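Local coordinates for protein peroxisomal acyl-CoA oxidase 1A (Solanum lycopersicum, PDB 2FON) that probably catalyses the FAD-dependent oxidation of acyl-CoA esters in peroxisomal fatty-acid beta-oxidation, working as an assembly of two flavin-binding subunits, at residues 115-120 / 149-154; 571-576 / 613-618; 578-583 / 609-614. All coordinates share one frame; numbering follows the deposited sequence.

Interaction 1. Residues 115-120 / 149-154; sequences PAFTDL and QIIGCY. With FAD (flavin-adenine dinucleotide), chain E.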
loop_
_atom_site.group_PDB
_atom_site.type_symbol
_atom_site.label_atom_id
_atom_site.label_comp_id
_atom_site.label_asym_id
_atom_site.label_seq_id
_atom_site.Cartn_x
_atom_site.Cartn_y
_atom_site.Cartn_z
ATOM N N PRO B 115 16.018 -11.476 2.798
ATOM C CA PRO B 115 16.196 -11.935 1.418
ATOM C C PRO B 115 17.692 -12.018 1.072
ATOM O O PRO B 115 18.474 -11.145 1.465
ATOM C CB PRO B 115 15.520 -10.821 0.587
ATOM C CG PRO B 115 14.559 -10.141 1.545
ATOM C CD PRO B 115 15.286 -10.201 2.872
ATOM N N ALA B 116 18.107 -13.071 0.376
ATOM C CA ALA B 116 19.497 -13.229 -0.053
ATOM C C ALA B 116 19.534 -14.282 -1.128
ATOM O O ALA B 116 18.588 -15.070 -1.246
ATOM C CB ALA B 116 20.354 -13.682 1.134
ATOM N N PHE B 117 20.639 -14.347 -1.859
ATOM C CA PHE B 117 20.862 -15.318 -2.943
ATOM C C PHE B 117 20.486 -16.761 -2.593
ATOM O O PHE B 117 19.893 -17.465 -3.422
ATOM C CB PHE B 117 22.331 -15.269 -3.410
ATOM C CG PHE B 117 23.309 -15.760 -2.393
ATOM C CD1 PHE B 117 23.852 -17.066 -2.485
ATOM C CD2 PHE B 117 23.682 -14.955 -1.320
ATOM C CE1 PHE B 117 24.763 -17.553 -1.548
ATOM C CE2 PHE B 117 24.600 -15.460 -0.346
ATOM C CZ PHE B 117 25.136 -16.754 -0.474
ATOM N N THR B 118 20.814 -17.216 -1.381
ATOM C CA THR B 118 20.484 -18.578 -1.003
ATOM C C THR B 118 19.004 -18.951 -1.338
ATOM O O THR B 118 18.687 -20.061 -1.776
ATOM C CB THR B 118 20.922 -18.898 0.483
ATOM O OG1 THR B 118 20.538 -17.843 1.366
ATOM C CG2 THR B 118 22.412 -19.036 0.570
ATOM N N ASP B 119 18.115 -17.991 -1.184
ATOM C CA ASP B 119 16.742 -18.154 -1.626
ATOM C C ASP B 119 16.585 -18.608 -3.091
ATOM O O ASP B 119 15.790 -19.496 -3.360
ATOM C CB ASP B 119 15.941 -16.861 -1.382
ATOM C CG ASP B 119 15.748 -16.531 0.147
ATOM O OD1 ASP B 119 15.760 -17.482 1.043
ATOM O OD2 ASP B 119 15.577 -15.293 0.424
ATOM N N LEU B 120 17.341 -18.038 -4.027
ATOM C CA LEU B 120 17.212 -18.475 -5.417
ATOM C C LEU B 120 17.969 -19.784 -5.792
ATOM O O LEU B 120 17.455 -20.656 -6.575
ATOM C CB LEU B 120 17.480 -17.304 -6.358
ATOM C CG LEU B 120 16.178 -16.534 -6.078
ATOM C CD1 LEU B 120 16.343 -15.158 -5.361
ATOM C CD2 LEU B 120 15.187 -16.511 -7.285
ATOM N N GLN B 149 29.486 -25.894 -3.934
ATOM C CA GLN B 149 30.719 -25.642 -4.677
ATOM C C GLN B 149 30.422 -24.744 -5.875
ATOM O O GLN B 149 31.338 -24.330 -6.563
ATOM C CB GLN B 149 31.384 -26.930 -5.144
ATOM C CG GLN B 149 31.983 -27.809 -3.987
ATOM C CD GLN B 149 32.102 -29.274 -4.352
ATOM O OE1 GLN B 149 32.617 -29.633 -5.416
ATOM N NE2 GLN B 149 31.595 -30.125 -3.485
ATOM N N ILE B 150 29.143 -24.447 -6.127
ATOM C CA ILE B 150 28.747 -23.457 -7.114
ATOM C C ILE B 150 27.527 -22.754 -6.596
ATOM O O ILE B 150 26.788 -23.311 -5.826
ATOM C CB ILE B 150 28.395 -24.046 -8.502
ATOM C CG1 ILE B 150 27.081 -24.834 -8.448
ATOM C CG2 ILE B 150 29.576 -24.844 -9.118
ATOM C CD1 ILE B 150 26.623 -25.304 -9.849
ATOM N N ILE B 151 27.322 -21.517 -7.025
ATOM C CA ILE B 151 26.187 -20.775 -6.571
ATOM C C ILE B 151 25.438 -20.233 -7.762
ATOM O O ILE B 151 25.973 -19.478 -8.570
ATOM C CB ILE B 151 26.571 -19.691 -5.613
ATOM C CG1 ILE B 151 27.153 -20.333 -4.363
ATOM C CG2 ILE B 151 25.342 -18.892 -5.259
ATOM C CD1 ILE B 151 27.981 -19.400 -3.481
ATOM N N GLY B 152 24.192 -20.669 -7.862
ATOM C CA GLY B 152 23.432 -20.505 -9.050
ATOM C C GLY B 152 22.223 -19.653 -8.793
ATOM O O GLY B 152 21.687 -19.656 -7.675
ATOM N N CYS B 153 21.814 -18.905 -9.818
ATOM C CA CYS B 153 20.585 -18.171 -9.806
ATOM C C CYS B 153 19.753 -18.556 -11.066
ATOM O O CYS B 153 20.184 -19.425 -11.857
ATOM C CB CYS B 153 20.943 -16.700 -9.817
ATOM S SG CYS B 153 21.827 -16.246 -11.340
ATOM N N TYR B 154 18.603 -17.888 -11.280
ATOM C CA TYR B 154 17.649 -18.221 -12.362
ATOM C C TYR B 154 17.314 -16.998 -13.216
ATOM O O TYR B 154 16.503 -16.165 -12.844
ATOM C CB TYR B 154 16.403 -18.789 -11.715
ATOM C CG TYR B 154 15.225 -19.165 -12.591
ATOM C CD1 TYR B 154 14.959 -20.496 -12.854
ATOM C CD2 TYR B 154 14.298 -18.211 -13.050
ATOM C CE1 TYR B 154 13.845 -20.884 -13.603
ATOM C CE2 TYR B 154 13.162 -18.599 -13.805
ATOM C CZ TYR B 154 12.953 -19.946 -14.067
ATOM O OH TYR B 154 11.881 -20.423 -14.807
HETATM P PA FAD E . 4.430 -6.763 -17.016
HETATM O O1A FAD E . 3.972 -8.053 -17.572
HETATM O O2A FAD E . 5.317 -5.987 -17.950
HETATM O O5B FAD E . 3.140 -5.987 -16.570
HETATM C C5B FAD E . 3.146 -4.584 -16.622
HETATM C C4B FAD E . 1.693 -4.112 -16.445
HETATM O O4B FAD E . 0.977 -4.477 -17.592
HETATM C C3B FAD E . 1.003 -4.828 -15.286
HETATM O O3B FAD E . 0.078 -3.931 -14.808
HETATM C C2B FAD E . 0.319 -6.002 -15.920
HETATM O O2B FAD E . -0.865 -6.405 -15.318
HETATM C C1B FAD E . -0.043 -5.380 -17.254
HETATM N N9A FAD E . -0.130 -6.401 -18.275
HETATM C C8A FAD E . 0.892 -7.117 -18.813
HETATM N N7A FAD E . 0.360 -7.989 -19.680
HETATM C C5A FAD E . -0.978 -7.821 -19.705
HETATM C C6A FAD E . -2.002 -8.409 -20.451
HETATM N N6A FAD E . -1.729 -9.379 -21.348
HETATM N N1A FAD E . -3.297 -7.985 -20.249
HETATM C C2A FAD E . -3.581 -7.028 -19.317
HETATM N N3A FAD E . -2.561 -6.439 -18.605
HETATM C C4A FAD E . -1.291 -6.826 -18.803
HETATM N N1 FAD E . 12.805 -12.838 -12.579
HETATM C C2 FAD E . 13.656 -13.920 -12.750
HETATM O O2 FAD E . 13.709 -14.447 -13.858
HETATM N N3 FAD E . 14.418 -14.414 -11.692
HETATM C C4 FAD E . 14.326 -13.801 -10.455
HETATM O O4 FAD E . 15.013 -14.203 -9.527
HETATM C C4X FAD E . 13.477 -12.700 -10.265
HETATM N N5 FAD E . 13.392 -12.045 -9.037
HETATM C C5X FAD E . 12.550 -10.963 -8.909
HETATM C C6 FAD E . 12.498 -10.320 -7.703
HETATM C C7 FAD E . 11.711 -9.210 -7.582
HETATM C C7M FAD E . 11.721 -8.608 -6.225
HETATM C C8 FAD E . 10.945 -8.728 -8.658
HETATM C C8M FAD E . 10.024 -7.535 -8.562
HETATM C C9 FAD E . 10.986 -9.385 -9.869
HETATM C C9A FAD E . 11.801 -10.506 -9.994
HETATM N N10 FAD E . 11.903 -11.174 -11.201
HETATM C C10 FAD E . 12.732 -12.234 -11.343
HETATM C "C1'" FAD E . 11.110 -10.776 -12.414
HETATM C "C2'" FAD E . 9.690 -11.183 -11.998
HETATM O "O2'" FAD E . 9.648 -12.548 -11.775
HETATM C "C3'" FAD E . 8.556 -10.953 -12.978
HETATM O "O3'" FAD E . 8.655 -11.776 -14.116
HETATM C "C4'" FAD E . 8.370 -9.515 -13.353
HETATM O "O4'" FAD E . 8.069 -8.759 -12.166
HETATM C "C5'" FAD E . 7.222 -9.557 -14.316
HETATM O "O5'" FAD E . 6.802 -8.221 -14.224
HETATM P P FAD E . 6.726 -7.249 -15.464
HETATM O O1P FAD E . 7.513 -6.022 -15.173
HETATM O O2P FAD E . 7.023 -7.919 -16.785
HETATM O O3P FAD E . 5.135 -7.020 -15.573
#

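Interaction 2. Residues 571-576 / 613-618; sequences LEVLCG and SQLRPN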
loop_
_atom_site.group_PDB
_atom_site.type_symbol
_atom_site.label_atom_id
_atom_site.label_comp_id
_atom_site.label_asym_id
_atom_site.label_seq_id
_atom_site.Cartn_x
_atom_site.Cartn_y
_atom_site.Cartn_z
ATOM N N LEU B 571 -12.443 -21.714 14.949
ATOM C CA LEU B 571 -12.091 -21.765 13.528
ATOM C C LEU B 571 -13.315 -21.586 12.689
ATOM O O LEU B 571 -13.219 -20.989 11.625
ATOM C CB LEU B 571 -11.366 -23.052 13.126
ATOM C CG LEU B 571 -9.893 -23.138 13.534
ATOM C CD1 LEU B 571 -9.301 -24.474 13.140
ATOM C CD2 LEU B 571 -9.157 -21.996 12.907
ATOM N N GLU B 572 -14.455 -22.064 13.191
ATOM C CA GLU B 572 -15.749 -21.737 12.592
ATOM C C GLU B 572 -16.046 -20.248 12.596
ATOM O O GLU B 572 -16.445 -19.681 11.584
ATOM C CB GLU B 572 -16.855 -22.478 13.286
ATOM C CG GLU B 572 -17.186 -23.745 12.573
ATOM C CD GLU B 572 -17.447 -24.915 13.531
ATOM O OE1 GLU B 572 -18.399 -24.821 14.369
ATOM O OE2 GLU B 572 -16.708 -25.932 13.433
ATOM N N VAL B 573 -15.843 -19.614 13.737
ATOM C CA VAL B 573 -15.977 -18.189 13.809
ATOM C C VAL B 573 -15.122 -17.543 12.678
ATOM O O VAL B 573 -15.585 -16.612 11.965
ATOM C CB VAL B 573 -15.551 -17.682 15.201
ATOM C CG1 VAL B 573 -15.290 -16.209 15.173
ATOM C CG2 VAL B 573 -16.575 -17.986 16.227
ATOM N N LEU B 574 -13.889 -18.042 12.493
ATOM C CA LEU B 574 -13.012 -17.452 11.481
ATOM C C LEU B 574 -13.543 -17.694 10.081
ATOM O O LEU B 574 -13.464 -16.850 9.207
ATOM C CB LEU B 574 -11.568 -17.910 11.651
ATOM C CG LEU B 574 -10.861 -17.191 12.813
ATOM C CD1 LEU B 574 -9.461 -17.736 13.086
ATOM C CD2 LEU B 574 -10.834 -15.704 12.588
ATOM N N CYS B 575 -14.155 -18.840 9.892
ATOM C CA CYS B 575 -14.743 -19.159 8.604
ATOM C C CYS B 575 -15.806 -18.164 8.193
ATOM O O CYS B 575 -15.808 -17.669 7.058
ATOM C CB CYS B 575 -15.384 -20.536 8.614
ATOM S SG CYS B 575 -15.639 -20.968 6.924
ATOM N N GLY B 576 -16.696 -17.893 9.146
ATOM C CA GLY B 576 -17.862 -17.081 8.925
ATOM C C GLY B 576 -17.412 -15.706 8.573
ATOM O O GLY B 576 -17.943 -15.090 7.640
ATOM N N SER B 613 -17.936 -9.556 17.631
ATOM C CA SER B 613 -18.088 -9.525 19.097
ATOM C C SER B 613 -17.631 -10.797 19.787
ATOM O O SER B 613 -17.133 -10.735 20.895
ATOM C CB SER B 613 -19.530 -9.262 19.507
ATOM O OG SER B 613 -19.869 -7.928 19.217
ATOM N N GLN B 614 -17.824 -11.950 19.142
ATOM C CA GLN B 614 -17.337 -13.194 19.723
ATOM C C GLN B 614 -15.846 -13.377 19.471
ATOM O O GLN B 614 -15.131 -13.801 20.357
ATOM C CB GLN B 614 -18.156 -14.429 19.318
ATOM C CG GLN B 614 -19.115 -14.250 18.145
ATOM C CD GLN B 614 -20.230 -15.337 18.097
ATOM O OE1 GLN B 614 -19.959 -16.565 17.986
ATOM N NE2 GLN B 614 -21.478 -14.883 18.159
ATOM N N LEU B 615 -15.354 -13.043 18.289
ATOM C CA LEU B 615 -13.924 -13.140 18.079
ATOM C C LEU B 615 -13.208 -12.333 19.147
ATOM O O LEU B 615 -12.375 -12.901 19.833
ATOM C CB LEU B 615 -13.485 -12.693 16.677
ATOM C CG LEU B 615 -12.061 -13.163 16.324
ATOM C CD1 LEU B 615 -11.973 -14.648 16.198
ATOM C CD2 LEU B 615 -11.610 -12.630 15.035
ATOM N N ARG B 616 -13.565 -11.047 19.302
ATOM C CA ARG B 616 -12.987 -10.134 20.303
ATOM C C ARG B 616 -12.232 -10.754 21.495
ATOM O O ARG B 616 -11.036 -10.509 21.675
ATOM C CB ARG B 616 -14.012 -9.120 20.829
ATOM C CG ARG B 616 -13.473 -8.265 21.944
ATOM C CD ARG B 616 -12.171 -7.589 21.545
ATOM N NE ARG B 616 -11.627 -6.720 22.591
ATOM C CZ ARG B 616 -10.640 -7.021 23.449
ATOM N NH1 ARG B 616 -10.047 -8.203 23.416
ATOM N NH2 ARG B 616 -10.230 -6.116 24.337
ATOM N N PRO B 617 -12.898 -11.543 22.314
ATOM C CA PRO B 617 -12.112 -12.028 23.422
ATOM C C PRO B 617 -10.941 -12.860 23.007
ATOM O O PRO B 617 -10.059 -13.035 23.780
ATOM C CB PRO B 617 -13.088 -12.938 24.185
ATOM C CG PRO B 617 -14.475 -12.501 23.753
ATOM C CD PRO B 617 -14.286 -12.034 22.338
ATOM N N ASN B 618 -10.919 -13.393 21.807
ATOM C CA ASN B 618 -9.882 -14.380 21.438
ATOM C C ASN B 618 -8.766 -13.917 20.529
ATOM O O ASN B 618 -7.764 -14.622 20.367
ATOM C CB ASN B 618 -10.528 -15.651 20.820
ATOM C CG ASN B 618 -11.514 -16.317 21.756
ATOM O OD1 ASN B 618 -11.187 -17.256 22.506
ATOM N ND2 ASN B 618 -12.728 -15.807 21.741
#

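Interaction 3. Residues 578-583 / 609-614; sequences YSLFIL and RALYSQ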
loop_
_atom_site.group_PDB
_atom_site.type_symbol
_atom_site.label_atom_id
_atom_site.label_comp_id
_atom_site.label_asym_id
_atom_site.label_seq_id
_atom_site.Cartn_x
_atom_site.Cartn_y
_atom_site.Cartn_z
ATOM N N TYR B 578 -14.589 -14.710 7.365
ATOM C CA TYR B 578 -13.949 -14.492 6.062
ATOM C C TYR B 578 -15.017 -14.435 4.965
ATOM O O TYR B 578 -15.002 -13.566 4.109
ATOM C CB TYR B 578 -12.882 -15.516 5.774
ATOM C CG TYR B 578 -12.352 -15.433 4.380
ATOM C CD1 TYR B 578 -11.262 -14.614 4.082
ATOM C CD2 TYR B 578 -12.897 -16.221 3.358
ATOM C CE1 TYR B 578 -10.764 -14.558 2.819
ATOM C CE2 TYR B 578 -12.388 -16.170 2.046
ATOM C CZ TYR B 578 -11.337 -15.325 1.785
ATOM O OH TYR B 578 -10.817 -15.217 0.493
ATOM N N SER B 579 -15.993 -15.306 5.041
ATOM C CA SER B 579 -16.878 -15.427 3.927
ATOM C C SER B 579 -17.949 -14.366 3.989
ATOM O O SER B 579 -18.444 -13.897 2.955
ATOM C CB SER B 579 -17.466 -16.822 3.891
ATOM O OG SER B 579 -17.831 -17.197 5.189
ATOM N N LEU B 580 -18.296 -13.945 5.190
ATOM C CA LEU B 580 -19.260 -12.861 5.275
ATOM C C LEU B 580 -18.625 -11.514 5.086
ATOM O O LEU B 580 -19.280 -10.576 4.652
ATOM C CB LEU B 580 -20.062 -12.934 6.565
ATOM C CG LEU B 580 -20.822 -14.268 6.609
ATOM C CD1 LEU B 580 -21.576 -14.390 7.871
ATOM C CD2 LEU B 580 -21.748 -14.469 5.391
ATOM N N PHE B 581 -17.333 -11.390 5.357
ATOM C CA PHE B 581 -16.682 -10.104 5.067
ATOM C C PHE B 581 -16.688 -9.935 3.587
ATOM O O PHE B 581 -16.946 -8.848 3.088
ATOM C CB PHE B 581 -15.229 -10.019 5.534
ATOM C CG PHE B 581 -14.548 -8.755 5.099
ATOM C CD1 PHE B 581 -13.738 -8.735 3.969
ATOM C CD2 PHE B 581 -14.748 -7.565 5.796
ATOM C CE1 PHE B 581 -13.103 -7.520 3.545
ATOM C CE2 PHE B 581 -14.097 -6.363 5.413
ATOM C CZ PHE B 581 -13.280 -6.343 4.283
ATOM N N ILE B 582 -16.378 -11.025 2.903
ATOM C CA ILE B 582 -16.242 -10.999 1.489
ATOM C C ILE B 582 -17.645 -10.717 0.914
ATOM O O ILE B 582 -17.815 -9.859 0.006
ATOM C CB ILE B 582 -15.645 -12.331 0.971
ATOM C CG1 ILE B 582 -14.196 -12.546 1.452
ATOM C CG2 ILE B 582 -15.658 -12.363 -0.529
ATOM C CD1 ILE B 582 -13.102 -11.433 0.977
ATOM N N LEU B 583 -18.655 -11.400 1.464
ATOM C CA LEU B 583 -19.996 -11.254 0.932
ATOM C C LEU B 583 -20.444 -9.797 0.996
ATOM O O LEU B 583 -21.080 -9.318 0.068
ATOM C CB LEU B 583 -20.982 -12.177 1.624
ATOM C CG LEU B 583 -22.439 -12.103 1.147
ATOM C CD1 LEU B 583 -23.143 -13.458 1.242
ATOM C CD2 LEU B 583 -23.244 -11.003 1.885
ATOM N N ARG B 609 -21.356 -8.767 12.352
ATOM C CA ARG B 609 -21.170 -7.903 13.490
ATOM C C ARG B 609 -21.100 -8.772 14.741
ATOM O O ARG B 609 -20.161 -8.651 15.522
ATOM C CB ARG B 609 -22.306 -6.910 13.581
ATOM C CG ARG B 609 -21.894 -5.588 14.117
ATOM C CD ARG B 609 -23.136 -4.762 14.385
ATOM N NE ARG B 609 -23.732 -4.406 13.107
ATOM C CZ ARG B 609 -24.957 -4.733 12.717
ATOM N NH1 ARG B 609 -25.769 -5.401 13.533
ATOM N NH2 ARG B 609 -25.372 -4.367 11.508
ATOM N N ALA B 610 -22.079 -9.665 14.896
ATOM C CA ALA B 610 -22.093 -10.687 15.951
ATOM C C ALA B 610 -20.750 -11.425 16.024
ATOM O O ALA B 610 -20.186 -11.593 17.111
ATOM C CB ALA B 610 -23.250 -11.676 15.728
ATOM N N LEU B 611 -20.221 -11.818 14.863
ATOM C CA LEU B 611 -19.011 -12.619 14.838
ATOM C C LEU B 611 -17.804 -11.846 15.373
ATOM O O LEU B 611 -17.014 -12.381 16.149
ATOM C CB LEU B 611 -18.754 -13.204 13.459
ATOM C CG LEU B 611 -19.679 -14.338 13.023
ATOM C CD1 LEU B 611 -19.312 -14.763 11.612
ATOM C CD2 LEU B 611 -19.671 -15.544 13.973
ATOM N N TYR B 612 -17.683 -10.580 14.979
ATOM C CA TYR B 612 -16.673 -9.705 15.527
ATOM C C TYR B 612 -16.749 -9.721 17.073
ATOM O O TYR B 612 -15.744 -9.900 17.743
ATOM C CB TYR B 612 -16.825 -8.277 14.965
ATOM C CG TYR B 612 -16.518 -8.043 13.492
ATOM C CD1 TYR B 612 -17.108 -6.992 12.825
ATOM C CD2 TYR B 612 -15.637 -8.839 12.779
ATOM C CE1 TYR B 612 -16.859 -6.720 11.480
ATOM C CE2 TYR B 612 -15.375 -8.595 11.413
ATOM C CZ TYR B 612 -16.013 -7.517 10.769
ATOM O OH TYR B 612 -15.787 -7.197 9.432
ATOM N N SER B 613 -17.936 -9.556 17.631
ATOM C CA SER B 613 -18.088 -9.525 19.097
ATOM C C SER B 613 -17.631 -10.797 19.787
ATOM O O SER B 613 -17.133 -10.735 20.895
ATOM C CB SER B 613 -19.530 -9.262 19.507
ATOM O OG SER B 613 -19.869 -7.928 19.217
ATOM N N GLN B 614 -17.824 -11.950 19.142
ATOM C CA GLN B 614 -17.337 -13.194 19.723
ATOM C C GLN B 614 -15.846 -13.377 19.471
ATOM O O GLN B 614 -15.131 -13.801 20.357
ATOM C CB GLN B 614 -18.156 -14.429 19.318
ATOM C CG GLN B 614 -19.115 -14.250 18.145
ATOM C CD GLN B 614 -20.230 -15.337 18.097
ATOM O OE1 GLN B 614 -19.959 -16.565 17.986
ATOM N NE2 GLN B 614 -21.478 -14.883 18.159
#

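Interaction 1. Residues 115-120 / 149-154
Ile151 opens the contact by setting CG2 against CD1 of Phe117, 3.6 Å away, at the join between the N-terminal helical region and the middle beta domain of the acyl-CoA dehydrogenase/oxidase fold. The methyl comes to the ring obliquely, with CE1 as its second neighbour. In Ile151, chi1 of -64° puts CG2 anti to the backbone N, where it makes the nearest approach; CD1, at the end of the CG1 branch, comes near CE1 more distantly. On the other partner, chi1 of 68° places the ring between its own backbone N and carbonyl carbon, and CG2 of Thr118 lies over one face, toward the rim. Leu85 and Ala88 of helix 77-97 also touch Phe117, while Ile670 of the second subunit packs on both Phe117 and Ile151; the apolar cluster therefore reaches the subunit interface.

At Gly152 the strand begins, and Gly152 O comes within 4.2 Å of Leu120 C, an approach without a hydrogen bond. Gly152 N, for its part, is hydrogen-bonded to ND1 of His121, one residue farther along helix 118-132. The nearest CA atoms are those of Cys153 and Leu120, 5.5 Å apart, and the backbone bonds of Cys153 to His204 and Val206 tie the strand into the sheet.

Tyr154 carries the contact to the cofactor. The end of its side chain leads away from Leu120, and the ring meets flavin O2 in plane at an edge, CD2 to O2 being 3.9 Å. Leu120 approaches the same pyrimidine portion with CD2, close to flavin O4. Between those two carbonyls, FAD N3 donates to the backbone O of Tyr154 over 3.0 Å, with an N-H...O angle of 151°.

Interaction 2. Residues 571-576 / 613-618
Val573 and Leu615 bring the two backbones nearest, their CA atoms 6.9 Å apart, where helix 567-585 meets the C-terminal end of helix 598-615 running in the opposite direction. The contact is almost wholly apolar, with 173 Å² buried over both sides. Leu615 is its central side chain: CD1 reaches CG1 of Val573 at 3.8 Å and CD2 of Leu574 at 3.9 Å, and therefore sits against two successive residues of the facing helix. Its own CD2 adds a second touch on Leu574 CD2, so both branches of one leucine engage a single methyl of the other, and the two side chains cross at about a right angle. Val573 meets its partners with separate methyls. Because chi1 is 163°, CG1 stands anti to the backbone N and faces Leu615, whereas CG2 meets OE1 of Gln614 at 4.1 Å. That last approach forms the solvent-exposed margin of the patch.

Leu615 is further covered by Phe354 of helix 347-380 and by Gln570 and Ile577 of helix 567-585. Next to Leu615, Arg616 forms salt bridges with Glu29 and Asp345, and Asn618 OD1 accepts from Gly34 N, tying residues 616-618 to other parts of the chain. The whole is an antiparallel helix pair within the C-terminal helical region of an acyl-CoA oxidase.

Interaction 3. Residues 578-583 / 609-614
Leu580 and Leu611 face each other across an antiparallel pair of helices, 567-585 and 598-615, in the C-terminal helical part of the acyl-CoA oxidase fold. The geometry describes a loose contact: their CA atoms, the nearest across the two segments, are 9.6 Å apart, and only 92 Å² is buried in all. Both segments are helical throughout, with backbone bonds such as Ile582 N to Tyr578 O and Gln614 N to Ala610 O.

The apolar component is a single leucine pair. CD1 of Leu580 and CD1 of Leu611 meet at 4.4 Å, and both side chains point toward the facing helix. Ile577, one turn nearer the start of the first helix, packs on both Leu611 and Tyr612.

The second component is a van der Waals touch between an aromatic edge and a hydroxyl whose hydrogen bond lies elsewhere. Phe581 and Tyr612 approach obliquely, and the phenol oxygen, not the tyrosine ring, does the touching. For Tyr612, chi1 of -68° holds CG beside the backbone N, and from there the long side chain carries its hydroxyl to the other helix. The strongest polar partner of that hydroxyl lies outside both segments: it is hydrogen-bonded to OD1 of Asn351 on helix 347-380. Asn351 also touches Phe581, making this a three-helix junction. Arg352, the next residue along that helix and an FAD-binding residue, has its side chain about 7 Å from that of Phe581, while the side chain of Tyr612 is about 12 Å from a bound FAD, which places the pair near the cofactor site but probably not in its first shell. Tyr612 OH arrives near the plane of the Phe581 ring, at its edge, with CD2 3.8 Å away.

In the fold
Interactions 2 and 3 join the same two helices, 567-585 and 598-615, with centres about 8 Å apart; Leu611 CD1 bridges them by packing on Gly576 C at 3.7 Å. The CA separations show the pair wider at interaction 3, where the long Tyr612 spans the gap, than at interaction 2, where the methyls of branched aliphatic side chains meet. Interaction 1 lies on the opposite side of the chain's centre, about 42 and 43 Å from the other two between centres, and joins the region leading into helix 118-132 to that leading into strand 152-155. All three are largely buried, although interaction 2 has an exposed margin at Gln614. Of the three, interaction 1 touches the flavin, with a hydrogen bond to a backbone carbonyl and with side-chain contacts.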